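Local coordinates for protein putative HTH-type transcriptional regulator PF0864 (Pyrococcus furiosus, PDB 2IA0) that probably binds DNA sequence-specifically through a winged helix-turn-helix domain, as a dimeric transcriptional regulator of the AsnC family, at residues Asp19-Arg24 / Glu39-Pro44; Leu32-Leu37 / Phe50-Leu55; Tyr99-Leu104 / Leu111-Ser116. All coordinates share one frame; numbering follows the deposited sequence.

Contact 1: residues Asp19-Arg24 / Glu39-Pro44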
ATOM      1  N   ASP A  19       0.190 -24.073   3.630  1.00 14.40           N
ATOM      2  CA  ASP A  19       0.992 -22.866   3.430  1.00 15.57           C
ATOM      3  C   ASP A  19       0.130 -21.614   3.323  1.00 15.85           C
ATOM      4  O   ASP A  19       0.374 -20.650   4.048  1.00 16.25           O
ATOM      5  CB  ASP A  19       1.890 -23.005   2.201  1.00 16.08           C
ATOM      6  CG  ASP A  19       3.083 -23.915   2.463  1.00 18.90           C
ATOM      7  OD1 ASP A  19       3.482 -24.659   1.536  1.00 20.36           O
ATOM      8  OD2 ASP A  19       3.605 -23.911   3.614  1.00 22.41           O
ATOM      9  N   ARG A  20      -0.879 -21.656   2.440  1.00 15.52           N
ATOM     10  CA  ARG A  20      -1.787 -20.534   2.184  1.00 15.46           C
ATOM     11  C   ARG A  20      -2.596 -20.176   3.409  1.00 15.27           C
ATOM     12  O   ARG A  20      -2.750 -18.990   3.732  1.00 14.45           O
ATOM     13  CB  ARG A  20      -2.749 -20.845   1.020  1.00 15.60           C
ATOM     14  CG  ARG A  20      -2.084 -20.917  -0.349  1.00 16.06           C
ATOM     15  CD  ARG A  20      -3.087 -21.326  -1.448  1.00 18.93           C
ATOM     16  NE  ARG A  20      -2.424 -22.023  -2.564  1.00 21.42           N
ATOM     17  CZ  ARG A  20      -2.502 -23.344  -2.785  1.00 24.61           C
ATOM     18  NH1 ARG A  20      -3.228 -24.126  -1.992  1.00 23.74           N
ATOM     19  NH2 ARG A  20      -1.869 -23.899  -3.817  1.00 26.15           N
ATOM     20  N   ASN A  21      -3.111 -21.204   4.089  1.00 15.53           N
ATOM     21  CA  ASN A  21      -3.884 -21.006   5.292  1.00 16.37           C
ATOM     22  C   ASN A  21      -3.109 -20.315   6.404  1.00 16.59           C
ATOM     23  O   ASN A  21      -3.660 -19.428   7.035  1.00 18.02           O
ATOM     24  CB  ASN A  21      -4.480 -22.317   5.783  1.00 17.29           C
ATOM     25  CG  ASN A  21      -5.788 -22.650   5.107  1.00 18.33           C
ATOM     26  OD1 ASN A  21      -6.540 -21.761   4.738  1.00 21.56           O
ATOM     27  ND2 ASN A  21      -6.069 -23.945   4.946  1.00 20.11           N
ATOM     28  N   ILE A  22      -1.852 -20.717   6.635  1.00 16.27           N
ATOM     29  CA  ILE A  22      -0.919 -20.028   7.549  1.00 15.81           C
ATOM     30  C   ILE A  22      -0.715 -18.558   7.176  1.00 16.13           C
ATOM     31  O   ILE A  22      -0.786 -17.684   8.027  1.00 16.19           O
ATOM     32  CB  ILE A  22       0.501 -20.708   7.566  1.00 15.92           C
ATOM     33  CG1 ILE A  22       0.496 -22.043   8.323  1.00 16.02           C
ATOM     34  CG2 ILE A  22       1.576 -19.780   8.168  1.00 14.22           C
ATOM     35  CD1 ILE A  22       1.774 -22.884   8.123  1.00 11.22           C
ATOM     36  N   LEU A  23      -0.408 -18.297   5.908  1.00 15.99           N
ATOM     37  CA  LEU A  23      -0.221 -16.926   5.441  1.00 16.48           C
ATOM     38  C   LEU A  23      -1.440 -16.023   5.645  1.00 16.50           C
ATOM     39  O   LEU A  23      -1.285 -14.874   6.027  1.00 17.08           O
ATOM     40  CB  LEU A  23       0.194 -16.908   3.978  1.00 16.41           C
ATOM     41  CG  LEU A  23       1.522 -17.588   3.671  1.00 15.66           C
ATOM     42  CD1 LEU A  23       1.669 -17.735   2.191  1.00 15.13           C
ATOM     43  CD2 LEU A  23       2.696 -16.841   4.279  1.00 12.62           C
ATOM     44  N   ARG A  24      -2.639 -16.558   5.398  1.00 16.92           N
ATOM     45  CA  ARG A  24      -3.907 -15.818   5.554  1.00 16.66           C
ATOM     46  C   ARG A  24      -4.082 -15.333   6.973  1.00 16.00           C
ATOM     47  O   ARG A  24      -4.362 -14.164   7.183  1.00 15.61           O
ATOM     48  CB  ARG A  24      -5.097 -16.680   5.169  1.00 16.50           C
ATOM     49  CG  ARG A  24      -5.237 -16.902   3.687  1.00 19.36           C
ATOM     50  CD  ARG A  24      -6.314 -17.954   3.402  1.00 23.48           C
ATOM     51  NE  ARG A  24      -6.830 -17.778   2.055  1.00 25.25           N
ATOM     52  CZ  ARG A  24      -6.804 -18.701   1.096  1.00 26.91           C
ATOM     53  NH1 ARG A  24      -7.306 -18.405  -0.101  1.00 29.45           N
ATOM     54  NH2 ARG A  24      -6.302 -19.910   1.317  1.00 24.83           N
ATOM     55  N   GLU A  39      -3.636 -24.974  16.838  1.00 18.49           N
ATOM     56  CA  GLU A  39      -4.999 -25.135  17.331  1.00 19.19           C
ATOM     57  C   GLU A  39      -6.025 -24.699  16.281  1.00 18.60           C
ATOM     58  O   GLU A  39      -6.947 -25.440  15.983  1.00 18.67           O
ATOM     59  CB  GLU A  39      -5.118 -24.382  18.666  1.00 19.72           C
ATOM     60  CG  GLU A  39      -6.443 -23.799  19.048  1.00 22.91           C
ATOM     61  CD  GLU A  39      -6.312 -22.875  20.262  1.00 25.93           C
ATOM     62  OE1 GLU A  39      -5.686 -21.789  20.160  1.00 27.39           O
ATOM     63  OE2 GLU A  39      -6.839 -23.234  21.328  1.00 29.26           O
ATOM     64  N   GLN A  40      -5.825 -23.530  15.669  1.00 18.05           N
ATOM     65  CA  GLN A  40      -6.750 -23.022  14.636  1.00 16.98           C
ATOM     66  C   GLN A  40      -6.750 -23.818  13.330  1.00 16.94           C
ATOM     67  O   GLN A  40      -7.765 -23.894  12.640  1.00 17.11           O
ATOM     68  CB  GLN A  40      -6.523 -21.529  14.377  1.00 16.29           C
ATOM     69  CG  GLN A  40      -6.901 -20.647  15.583  1.00 15.87           C
ATOM     70  CD  GLN A  40      -6.714 -19.170  15.307  1.00 16.90           C
ATOM     71  OE1 GLN A  40      -6.779 -18.747  14.169  1.00 19.07           O
ATOM     72  NE2 GLN A  40      -6.472 -18.379  16.352  1.00 15.70           N
ATOM     73  N   LEU A  41      -5.618 -24.429  13.009  1.00 17.04           N
ATOM     74  CA  LEU A  41      -5.436 -25.127  11.741  1.00 17.17           C
ATOM     75  C   LEU A  41      -5.543 -26.634  11.895  1.00 17.39           C
ATOM     76  O   LEU A  41      -5.812 -27.326  10.920  1.00 17.45           O
ATOM     77  CB  LEU A  41      -4.108 -24.706  11.045  1.00 16.88           C
ATOM     78  CG  LEU A  41      -4.054 -23.274  10.453  1.00 17.31           C
ATOM     79  CD1 LEU A  41      -2.672 -22.901   9.992  1.00 19.22           C
ATOM     80  CD2 LEU A  41      -5.049 -23.060   9.307  1.00 15.24           C
ATOM     81  N   LYS A  42      -5.345 -27.126  13.124  1.00 17.85           N
ATOM     82  CA  LYS A  42      -5.463 -28.549  13.467  1.00 18.29           C
ATOM     83  C   LYS A  42      -4.338 -29.358  12.848  1.00 18.66           C
ATOM     84  O   LYS A  42      -4.574 -30.365  12.187  1.00 18.66           O
ATOM     85  CB  LYS A  42      -6.838 -29.114  13.080  1.00 18.77           C
ATOM     86  CG  LYS A  42      -8.028 -28.311  13.613  1.00 19.38           C
ATOM     87  CD  LYS A  42      -9.335 -28.947  13.195  1.00 23.63           C
ATOM     88  CE  LYS A  42     -10.543 -28.237  13.843  1.00 24.87           C
ATOM     89  NZ  LYS A  42     -11.827 -28.698  13.231  1.00 23.72           N
ATOM     90  N   LYS A  43      -3.117 -28.886  13.091  1.00 18.97           N
ATOM     91  CA  LYS A  43      -1.869 -29.423  12.566  1.00 19.06           C
ATOM     92  C   LYS A  43      -0.877 -29.451  13.720  1.00 18.96           C
ATOM     93  O   LYS A  43      -0.955 -28.589  14.596  1.00 19.72           O
ATOM     94  CB  LYS A  43      -1.334 -28.491  11.472  1.00 19.48           C
ATOM     95  CG  LYS A  43      -1.464 -29.019  10.056  1.00 20.57           C
ATOM     96  CD  LYS A  43      -2.880 -29.386   9.727  1.00 24.59           C
ATOM     97  CE  LYS A  43      -2.986 -30.077   8.397  1.00 28.26           C
ATOM     98  NZ  LYS A  43      -4.420 -30.058   8.034  1.00 30.41           N
ATOM     99  N   PRO A  44       0.050 -30.434  13.750  1.00 18.18           N
ATOM    100  CA  PRO A  44       0.981 -30.434  14.868  1.00 18.01           C
ATOM    101  C   PRO A  44       1.821 -29.154  14.886  1.00 18.24           C
ATOM    102  O   PRO A  44       2.156 -28.610  13.817  1.00 18.64           O
ATOM    103  CB  PRO A  44       1.869 -31.651  14.591  1.00 17.81           C
ATOM    104  CG  PRO A  44       1.131 -32.469  13.662  1.00 16.77           C
ATOM    105  CD  PRO A  44       0.313 -31.551  12.826  1.00 17.69           C
TER
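Asn-21 and Leu-41 bring the two backbones closest, their CA atoms 7.8 Å apart, where helix 17-26 passes the last turn of helix 34-41. Residues 19-24 are helical throughout, whereas 39-44 is helical only as far as Leu-41. Lys-42 then leaves the helix with a positive phi of 70°, and Pro-44 takes the N-cap position of the next helix, 45-57. The contact therefore sits exactly where the turn of the predicted helix-turn-helix motif begins.

One leucine carries the junction, its two methyls divided between neighbouring residues of the facing helix. CD2 of Leu-41 rests on CB of Asn-21 at 3.6 Å, so it is the aliphatic root of the asparagine that is used rather than its amide. CD1 of Leu-41 meets CG1 of Ile-22 at 3.7 Å, and the two side chains cross at about a right angle. In Ile-22, CG1 lies anti to the carbonyl carbon (chi1 -73°), which brings this branch to the leucine methyl. Leu-18 and Leu-25, one turn to either side on helix 17-26, also touch Leu-41.

No hydrogen bond or salt bridge joins the two segments; Asp-19 is salt-bridged instead to Arg-51 of helix 45-57. At this point helix 17-26 is thus held against the start of the turn by apolar burial and shape complementarity, not by directional bonds.

Contact 2: residues Leu32-Leu37 / Phe50-Leu55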
ATOM      1  N   LEU A  32      -0.204 -13.951  16.046  1.00 18.26           N
ATOM      2  CA  LEU A  32      -0.575 -15.362  16.256  1.00 18.08           C
ATOM      3  C   LEU A  32       0.655 -16.238  16.361  1.00 18.61           C
ATOM      4  O   LEU A  32       1.479 -16.268  15.441  1.00 19.06           O
ATOM      5  CB  LEU A  32      -1.455 -15.872  15.125  1.00 17.81           C
ATOM      6  CG  LEU A  32      -2.922 -15.472  15.091  1.00 16.96           C
ATOM      7  CD1 LEU A  32      -3.445 -15.729  13.709  1.00 16.68           C
ATOM      8  CD2 LEU A  32      -3.702 -16.248  16.096  1.00 16.72           C
ATOM      9  N   THR A  33       0.774 -16.944  17.488  1.00 18.72           N
ATOM     10  CA  THR A  33       1.901 -17.828  17.751  1.00 18.39           C
ATOM     11  C   THR A  33       1.671 -19.194  17.118  1.00 18.80           C
ATOM     12  O   THR A  33       0.583 -19.489  16.643  1.00 19.56           O
ATOM     13  CB  THR A  33       2.095 -18.059  19.249  1.00 18.47           C
ATOM     14  OG1 THR A  33       0.902 -18.641  19.774  1.00 19.22           O
ATOM     15  CG2 THR A  33       2.432 -16.752  20.005  1.00 18.20           C
ATOM     16  N   ILE A  34       2.693 -20.042  17.162  1.00 18.34           N
ATOM     17  CA  ILE A  34       2.650 -21.363  16.563  1.00 18.19           C
ATOM     18  C   ILE A  34       1.586 -22.257  17.198  1.00 17.92           C
ATOM     19  O   ILE A  34       0.893 -22.989  16.507  1.00 17.40           O
ATOM     20  CB  ILE A  34       4.070 -22.030  16.628  1.00 18.66           C
ATOM     21  CG1 ILE A  34       4.954 -21.479  15.503  1.00 20.33           C
ATOM     22  CG2 ILE A  34       3.988 -23.535  16.524  1.00 17.56           C
ATOM     23  CD1 ILE A  34       6.412 -21.284  15.942  1.00 24.65           C
ATOM     24  N   SER A  35       1.466 -22.195  18.518  1.00 17.85           N
ATOM     25  CA  SER A  35       0.552 -23.068  19.214  1.00 18.27           C
ATOM     26  C   SER A  35      -0.883 -22.683  18.938  1.00 18.14           C
ATOM     27  O   SER A  35      -1.732 -23.566  18.795  1.00 18.68           O
ATOM     28  CB  SER A  35       0.889 -23.177  20.717  1.00 18.36           C
ATOM     29  OG  SER A  35       0.303 -22.157  21.494  1.00 19.50           O
ATOM     30  N   GLU A  36      -1.140 -21.375  18.817  1.00 18.59           N
ATOM     31  CA  GLU A  36      -2.452 -20.841  18.388  1.00 17.73           C
ATOM     32  C   GLU A  36      -2.759 -21.178  16.945  1.00 17.96           C
ATOM     33  O   GLU A  36      -3.897 -21.479  16.605  1.00 18.31           O
ATOM     34  CB  GLU A  36      -2.493 -19.334  18.524  1.00 17.89           C
ATOM     35  CG  GLU A  36      -2.542 -18.809  19.937  1.00 17.56           C
ATOM     36  CD  GLU A  36      -2.339 -17.311  19.955  1.00 17.58           C
ATOM     37  OE1 GLU A  36      -3.306 -16.562  20.224  1.00 20.14           O
ATOM     38  OE2 GLU A  36      -1.213 -16.873  19.655  1.00 16.39           O
ATOM     39  N   LEU A  37      -1.750 -21.129  16.080  1.00 17.90           N
ATOM     40  CA  LEU A  37      -1.944 -21.501  14.667  1.00 17.26           C
ATOM     41  C   LEU A  37      -2.205 -22.991  14.505  1.00 17.40           C
ATOM     42  O   LEU A  37      -2.959 -23.413  13.626  1.00 17.99           O
ATOM     43  CB  LEU A  37      -0.737 -21.099  13.831  1.00 16.47           C
ATOM     44  CG  LEU A  37      -0.594 -19.635  13.466  1.00 15.90           C
ATOM     45  CD1 LEU A  37       0.847 -19.382  13.108  1.00 14.33           C
ATOM     46  CD2 LEU A  37      -1.540 -19.231  12.332  1.00 13.37           C
ATOM     47  N   PHE A  50       8.015 -25.449  11.294  1.00 17.88           N
ATOM     48  CA  PHE A  50       8.782 -25.738  10.091  1.00 17.29           C
ATOM     49  C   PHE A  50       8.305 -24.978   8.837  1.00 17.43           C
ATOM     50  O   PHE A  50       9.117 -24.369   8.142  1.00 17.36           O
ATOM     51  CB  PHE A  50       8.806 -27.247   9.838  1.00 16.33           C
ATOM     52  CG  PHE A  50       9.455 -27.640   8.543  1.00 15.59           C
ATOM     53  CD1 PHE A  50       8.676 -28.017   7.441  1.00 13.90           C
ATOM     54  CD2 PHE A  50      10.842 -27.646   8.416  1.00 12.84           C
ATOM     55  CE1 PHE A  50       9.275 -28.387   6.230  1.00 13.29           C
ATOM     56  CE2 PHE A  50      11.443 -28.023   7.212  1.00 13.83           C
ATOM     57  CZ  PHE A  50      10.655 -28.390   6.118  1.00 12.56           C
ATOM     58  N   ARG A  51       7.005 -25.037   8.551  1.00 17.96           N
ATOM     59  CA  ARG A  51       6.387 -24.265   7.458  1.00 18.35           C
ATOM     60  C   ARG A  51       6.698 -22.772   7.555  1.00 18.35           C
ATOM     61  O   ARG A  51       7.033 -22.164   6.564  1.00 18.79           O
ATOM     62  CB  ARG A  51       4.863 -24.433   7.428  1.00 18.02           C
ATOM     63  CG  ARG A  51       4.361 -25.839   7.258  1.00 18.33           C
ATOM     64  CD  ARG A  51       4.961 -26.458   6.037  1.00 18.76           C
ATOM     65  NE  ARG A  51       4.228 -27.651   5.612  1.00 18.29           N
ATOM     66  CZ  ARG A  51       3.281 -27.660   4.681  1.00 15.00           C
ATOM     67  NH1 ARG A  51       2.934 -26.535   4.082  1.00 17.17           N
ATOM     68  NH2 ARG A  51       2.686 -28.792   4.339  1.00 10.21           N
ATOM     69  N   ILE A  52       6.593 -22.190   8.742  1.00 18.57           N
ATOM     70  CA  ILE A  52       6.881 -20.759   8.911  1.00 19.31           C
ATOM     71  C   ILE A  52       8.353 -20.399   8.674  1.00 19.69           C
ATOM     72  O   ILE A  52       8.637 -19.442   7.932  1.00 20.59           O
ATOM     73  CB  ILE A  52       6.366 -20.222  10.272  1.00 19.73           C
ATOM     74  CG1 ILE A  52       4.830 -20.167  10.260  1.00 19.58           C
ATOM     75  CG2 ILE A  52       6.941 -18.846  10.578  1.00 19.56           C
ATOM     76  CD1 ILE A  52       4.219 -20.076  11.641  1.00 18.76           C
ATOM     77  N   LYS A  53       9.280 -21.176   9.261  1.00 19.53           N
ATOM     78  CA  LYS A  53      10.708 -21.017   8.995  1.00 19.44           C
ATOM     79  C   LYS A  53      10.999 -21.132   7.500  1.00 19.45           C
ATOM     80  O   LYS A  53      11.800 -20.376   6.971  1.00 19.81           O
ATOM     81  CB  LYS A  53      11.563 -22.019   9.795  1.00 19.81           C
ATOM     82  CG  LYS A  53      11.908 -21.570  11.214  1.00 20.87           C
ATOM     83  CD  LYS A  53      12.522 -22.695  12.066  1.00 25.60           C
ATOM     84  CE  LYS A  53      14.076 -22.745  12.002  1.00 27.07           C
ATOM     85  NZ  LYS A  53      14.712 -23.671  13.052  1.00 29.39           N
ATOM     86  N   LYS A  54      10.334 -22.060   6.827  1.00 19.62           N
ATOM     87  CA  LYS A  54      10.575 -22.317   5.413  1.00 20.42           C
ATOM     88  C   LYS A  54      10.091 -21.155   4.534  1.00 20.51           C
ATOM     89  O   LYS A  54      10.783 -20.760   3.590  1.00 21.39           O
ATOM     90  CB  LYS A  54       9.934 -23.647   4.999  1.00 20.51           C
ATOM     91  CG  LYS A  54      10.705 -24.433   3.957  1.00 22.03           C
ATOM     92  CD  LYS A  54      11.992 -25.068   4.533  1.00 23.40           C
ATOM     93  CE  LYS A  54      12.957 -25.431   3.390  1.00 23.38           C
ATOM     94  NZ  LYS A  54      14.365 -25.621   3.846  1.00 24.25           N
ATOM     95  N   LEU A  55       8.921 -20.593   4.855  1.00 20.14           N
ATOM     96  CA  LEU A  55       8.370 -19.442   4.107  1.00 18.98           C
ATOM     97  C   LEU A  55       9.191 -18.185   4.333  1.00 19.03           C
ATOM     98  O   LEU A  55       9.382 -17.376   3.417  1.00 18.93           O
ATOM     99  CB  LEU A  55       6.899 -19.191   4.461  1.00 18.33           C
ATOM    100  CG  LEU A  55       5.913 -20.324   4.198  1.00 16.39           C
ATOM    101  CD1 LEU A  55       4.674 -20.139   5.037  1.00 15.35           C
ATOM    102  CD2 LEU A  55       5.560 -20.418   2.725  1.00 17.40           C
TER
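Apolar contact alone joins the two segments, and it converges on one methyl group: CD1 of Ile-52 in helix 45-57 faces both Ile-34 and Leu-37 of helix 34-41. The closer approach is to CD1 of Leu-37, at 3.7 Å. On the other partner the methyl lies 4.2 Å from CG1 of Ile-34, a looser touch made to the middle of the isoleucine chain. Both pairs of side chains cross obliquely. Ile-52 has CG1 anti to its carbonyl carbon (chi1 -71°) and an extended chain beyond it, which carries CD1 forward to the facing helix, although the nearest CA atoms, those of Ile-34 and Ile-52, are 8.8 Å apart.

These two helices form the predicted helix-turn-helix motif of the winged domain, helix 45-57 being the one that in this family normally presents the recognition surface to DNA. The packing extends past the two segments: Ile-48 touches Ile-34 and Leu-37, Leu-25 of helix 17-26 touches Leu-37, and Tyr-64 of strand 61-68 lies on Ile-52.

No hydrogen bond crosses between the segments; the notable side-chain bonds lie at the start of helix 34-41. Thr-33 is the N-cap there, and its backbone N donates to OE2 of Glu-36 over 2.9 Å in a nearly straight bond (173°). Thr-33 OG1 donates to the same Glu-36 oxygen at 2.8 Å. The hydroxyl meets OE2 at the anti lone pair of that oxygen, while the amide comes to the anti side from 32° out of the carboxylate plane. Two donors on one oxygen should hold OE2 in place beside the first turn of the helix, where its negative charge is expected to be favourable to the helix dipole.

Contact 3: residues Tyr99-Leu104 / Leu111-Ser116; sequences YISSTL and LFVAKS
Ser-101 and Leu-104 of helix 91-105 pack on Val-113 of strand 110-116 in a buried helix-on-sheet contact within the dimeric alpha+beta barrel domain, the ferredoxin-like alpha+beta fold by which AsnC-family regulators associate. The helix lies over one face of the four-stranded antiparallel sheet and, after a short connection, the chain returns as the strand beneath it.

The backbones come nearest at Ser-101 and Val-113, 6.6 Å between CA atoms, a close approach that the small serine side chain probably helps to allow. Both valine methyls are used. CG2 lies 4.2 Å from CB of Leu-104, against the base of that side chain, while CG1 is turned to the serine. No hydrogen bond crosses between the segments.

Strand 110-116 is outermost in the sheet of its own chain, but it does not end the sheet in the assembly: Val-113, Ala-114 and Lys-115 form an antiparallel ladder with a strand of the second subunit. The valine thus belongs to a strand that carries the helix on one face and the dimer interface along its edge.

Within the helix, Tyr-99 O accepts both Thr-103 N, at 3.1 Å, and Thr-103 OG1, at 3.0 Å, from opposite faces of its carbonyl plane. The polar end of Ser-101 is likewise turned back into the helix, to Ile-97 O, and its OG atom still lies against CG1 of Val-113 at 4.0 Å.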
ATOM      1  N   TYR A  99      15.315  11.872 -11.439  1.00 14.94           N
ATOM      2  CA  TYR A  99      15.469  13.110 -10.674  1.00 14.99           C
ATOM      3  C   TYR A  99      14.173  13.551  -9.992  1.00 15.92           C
ATOM      4  O   TYR A  99      14.174  13.900  -8.820  1.00 16.32           O
ATOM      5  CB  TYR A  99      16.007  14.217 -11.593  1.00 14.92           C
ATOM      6  CG  TYR A  99      15.897  15.618 -11.057  1.00 13.83           C
ATOM      7  CD1 TYR A  99      16.467  15.966  -9.839  1.00 14.94           C
ATOM      8  CD2 TYR A  99      15.242  16.610 -11.782  1.00 15.87           C
ATOM      9  CE1 TYR A  99      16.380  17.267  -9.338  1.00 15.66           C
ATOM     10  CE2 TYR A  99      15.142  17.925 -11.289  1.00 16.96           C
ATOM     11  CZ  TYR A  99      15.718  18.242 -10.065  1.00 18.00           C
ATOM     12  OH  TYR A  99      15.646  19.540  -9.561  1.00 21.43           O
ATOM     13  N   ILE A 100      13.072  13.572 -10.733  1.00 16.84           N
ATOM     14  CA  ILE A 100      11.797  13.940 -10.150  1.00 17.72           C
ATOM     15  C   ILE A 100      11.318  12.888  -9.140  1.00 18.00           C
ATOM     16  O   ILE A 100      10.819  13.247  -8.085  1.00 18.47           O
ATOM     17  CB  ILE A 100      10.731  14.182 -11.223  1.00 18.23           C
ATOM     18  CG1 ILE A 100      11.210  15.249 -12.213  1.00 18.97           C
ATOM     19  CG2 ILE A 100       9.413  14.609 -10.570  1.00 18.65           C
ATOM     20  CD1 ILE A 100      10.504  15.149 -13.522  1.00 19.89           C
ATOM     21  N   SER A 101      11.469  11.607  -9.466  1.00 18.06           N
ATOM     22  CA  SER A 101      11.210  10.534  -8.510  1.00 18.94           C
ATOM     23  C   SER A 101      11.917  10.711  -7.144  1.00 19.12           C
ATOM     24  O   SER A 101      11.253  10.696  -6.109  1.00 18.10           O
ATOM     25  CB  SER A 101      11.570   9.189  -9.130  1.00 18.81           C
ATOM     26  OG  SER A 101      10.634   8.868 -10.150  1.00 20.62           O
ATOM     27  N   SER A 102      13.251  10.898  -7.162  1.00 19.47           N
ATOM     28  CA  SER A 102      14.075  11.097  -5.938  1.00 20.05           C
ATOM     29  C   SER A 102      13.781  12.366  -5.146  1.00 19.55           C
ATOM     30  O   SER A 102      13.904  12.398  -3.928  1.00 19.88           O
ATOM     31  CB  SER A 102      15.566  11.118  -6.296  1.00 20.49           C
ATOM     32  OG  SER A 102      15.893   9.980  -7.052  1.00 23.02           O
ATOM     33  N   THR A 103      13.473  13.434  -5.859  1.00 19.74           N
ATOM     34  CA  THR A 103      13.046  14.676  -5.252  1.00 19.70           C
ATOM     35  C   THR A 103      11.708  14.449  -4.547  1.00 19.17           C
ATOM     36  O   THR A 103      11.543  14.840  -3.400  1.00 19.72           O
ATOM     37  CB  THR A 103      12.945  15.800  -6.311  1.00 19.78           C
ATOM     38  OG1 THR A 103      14.265  16.124  -6.762  1.00 21.28           O
ATOM     39  CG2 THR A 103      12.294  17.066  -5.740  1.00 19.53           C
ATOM     40  N   LEU A 104      10.766  13.807  -5.221  1.00 18.33           N
ATOM     41  CA  LEU A 104       9.470  13.575  -4.602  1.00 17.97           C
ATOM     42  C   LEU A 104       9.579  12.645  -3.395  1.00 17.37           C
ATOM     43  O   LEU A 104       8.988  12.931  -2.369  1.00 17.71           O
ATOM     44  CB  LEU A 104       8.398  13.110  -5.610  1.00 17.52           C
ATOM     45  CG  LEU A 104       7.997  14.111  -6.712  1.00 18.12           C
ATOM     46  CD1 LEU A 104       6.975  13.525  -7.690  1.00 16.55           C
ATOM     47  CD2 LEU A 104       7.498  15.451  -6.160  1.00 18.58           C
ATOM     48  N   LEU A 111       3.967   9.083  -0.139  1.00 14.59           N
ATOM     49  CA  LEU A 111       3.704   7.752   0.415  1.00 14.86           C
ATOM     50  C   LEU A 111       4.462   6.596  -0.257  1.00 14.61           C
ATOM     51  O   LEU A 111       4.677   5.583   0.381  1.00 15.57           O
ATOM     52  CB  LEU A 111       2.222   7.533   0.764  1.00 15.45           C
ATOM     53  CG  LEU A 111       1.779   7.815   2.220  1.00 16.02           C
ATOM     54  CD1 LEU A 111       2.741   8.636   3.112  1.00 16.00           C
ATOM     55  CD2 LEU A 111       0.435   8.431   2.198  1.00 15.46           C
ATOM     56  N   PHE A 112       4.907   6.677  -1.501  1.00 13.95           N
ATOM     57  CA  PHE A 112       4.340   6.243  -2.782  1.00 13.32           C
ATOM     58  C   PHE A 112       4.684   7.000  -4.036  1.00 12.79           C
ATOM     59  O   PHE A 112       4.049   7.986  -4.372  1.00 13.19           O
ATOM     60  CB  PHE A 112       3.018   5.450  -2.843  1.00 13.24           C
ATOM     61  CG  PHE A 112       2.997   4.460  -4.006  1.00 12.08           C
ATOM     62  CD1 PHE A 112       3.492   3.159  -3.839  1.00 10.59           C
ATOM     63  CD2 PHE A 112       2.552   4.857  -5.284  1.00 12.05           C
ATOM     64  CE1 PHE A 112       3.507   2.257  -4.902  1.00 11.51           C
ATOM     65  CE2 PHE A 112       2.538   3.950  -6.381  1.00 11.09           C
ATOM     66  CZ  PHE A 112       3.027   2.649  -6.191  1.00 11.75           C
ATOM     67  N   VAL A 113       5.717   6.494  -4.712  1.00 12.10           N
ATOM     68  CA  VAL A 113       6.192   7.029  -6.005  1.00 11.24           C
ATOM     69  C   VAL A 113       6.456   5.871  -6.967  1.00 11.27           C
ATOM     70  O   VAL A 113       7.094   4.872  -6.599  1.00 11.69           O
ATOM     71  CB  VAL A 113       7.458   7.948  -5.860  1.00 11.56           C
ATOM     72  CG1 VAL A 113       7.933   8.470  -7.224  1.00  9.59           C
ATOM     73  CG2 VAL A 113       7.184   9.149  -4.881  1.00 10.29           C
ATOM     74  N   ALA A 114       5.915   5.981  -8.180  1.00 10.37           N
ATOM     75  CA  ALA A 114       6.114   4.960  -9.214  1.00 10.06           C
ATOM     76  C   ALA A 114       6.198   5.581 -10.589  1.00 10.11           C
ATOM     77  O   ALA A 114       5.721   6.697 -10.822  1.00 10.53           O
ATOM     78  CB  ALA A 114       5.030   3.889  -9.166  1.00  9.52           C
ATOM     79  N   LYS A 115       6.851   4.864 -11.486  1.00 10.38           N
ATOM     80  CA  LYS A 115       7.031   5.302 -12.851  1.00 11.44           C
ATOM     81  C   LYS A 115       6.085   4.461 -13.721  1.00 11.41           C
ATOM     82  O   LYS A 115       6.003   3.241 -13.558  1.00 11.16           O
ATOM     83  CB  LYS A 115       8.513   5.127 -13.239  1.00 12.27           C
ATOM     84  CG  LYS A 115       8.882   5.511 -14.669  1.00 13.56           C
ATOM     85  CD  LYS A 115      10.271   5.018 -14.998  1.00 14.77           C
ATOM     86  CE  LYS A 115      10.527   5.215 -16.477  1.00 16.61           C
ATOM     87  NZ  LYS A 115      11.945   4.978 -16.839  1.00 21.04           N
ATOM     88  N   SER A 116       5.345   5.127 -14.611  1.00 11.61           N
ATOM     89  CA  SER A 116       4.467   4.445 -15.565  1.00 10.92           C
ATOM     90  C   SER A 116       4.920   4.745 -16.986  1.00 10.94           C
ATOM     91  O   SER A 116       4.970   5.905 -17.411  1.00 10.41           O
ATOM     92  CB  SER A 116       2.992   4.839 -15.380  1.00 11.23           C
ATOM     93  OG  SER A 116       2.192   4.250 -16.401  1.00 10.35           O
TER

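In the fold
Contacts 1 and 2 are neighbours in the winged helix-turn-helix domain, their centres about 8 Å apart, and share helix 34-41: its end packs on helix 17-26, its beginning on helix 45-57. A salt bridge from Asp-19 OD2 to Arg-51 NH1, 2.7 Å, and packing of Ile-22 on Ile-52 join them directly. Contact 3 belongs to the dimerisation domain, its centre about 39 Å and 37 Å from theirs and on the opposite side of the chain's centre. The first two are partly buried, with leucine and isoleucine side chains, and in contact 1 an asparagine CB, joining separate helices; the third is fully buried, and there Ser-101, Leu-104 and Val-113 pack a helix on a sheet, with the backbones nearer than in the other two.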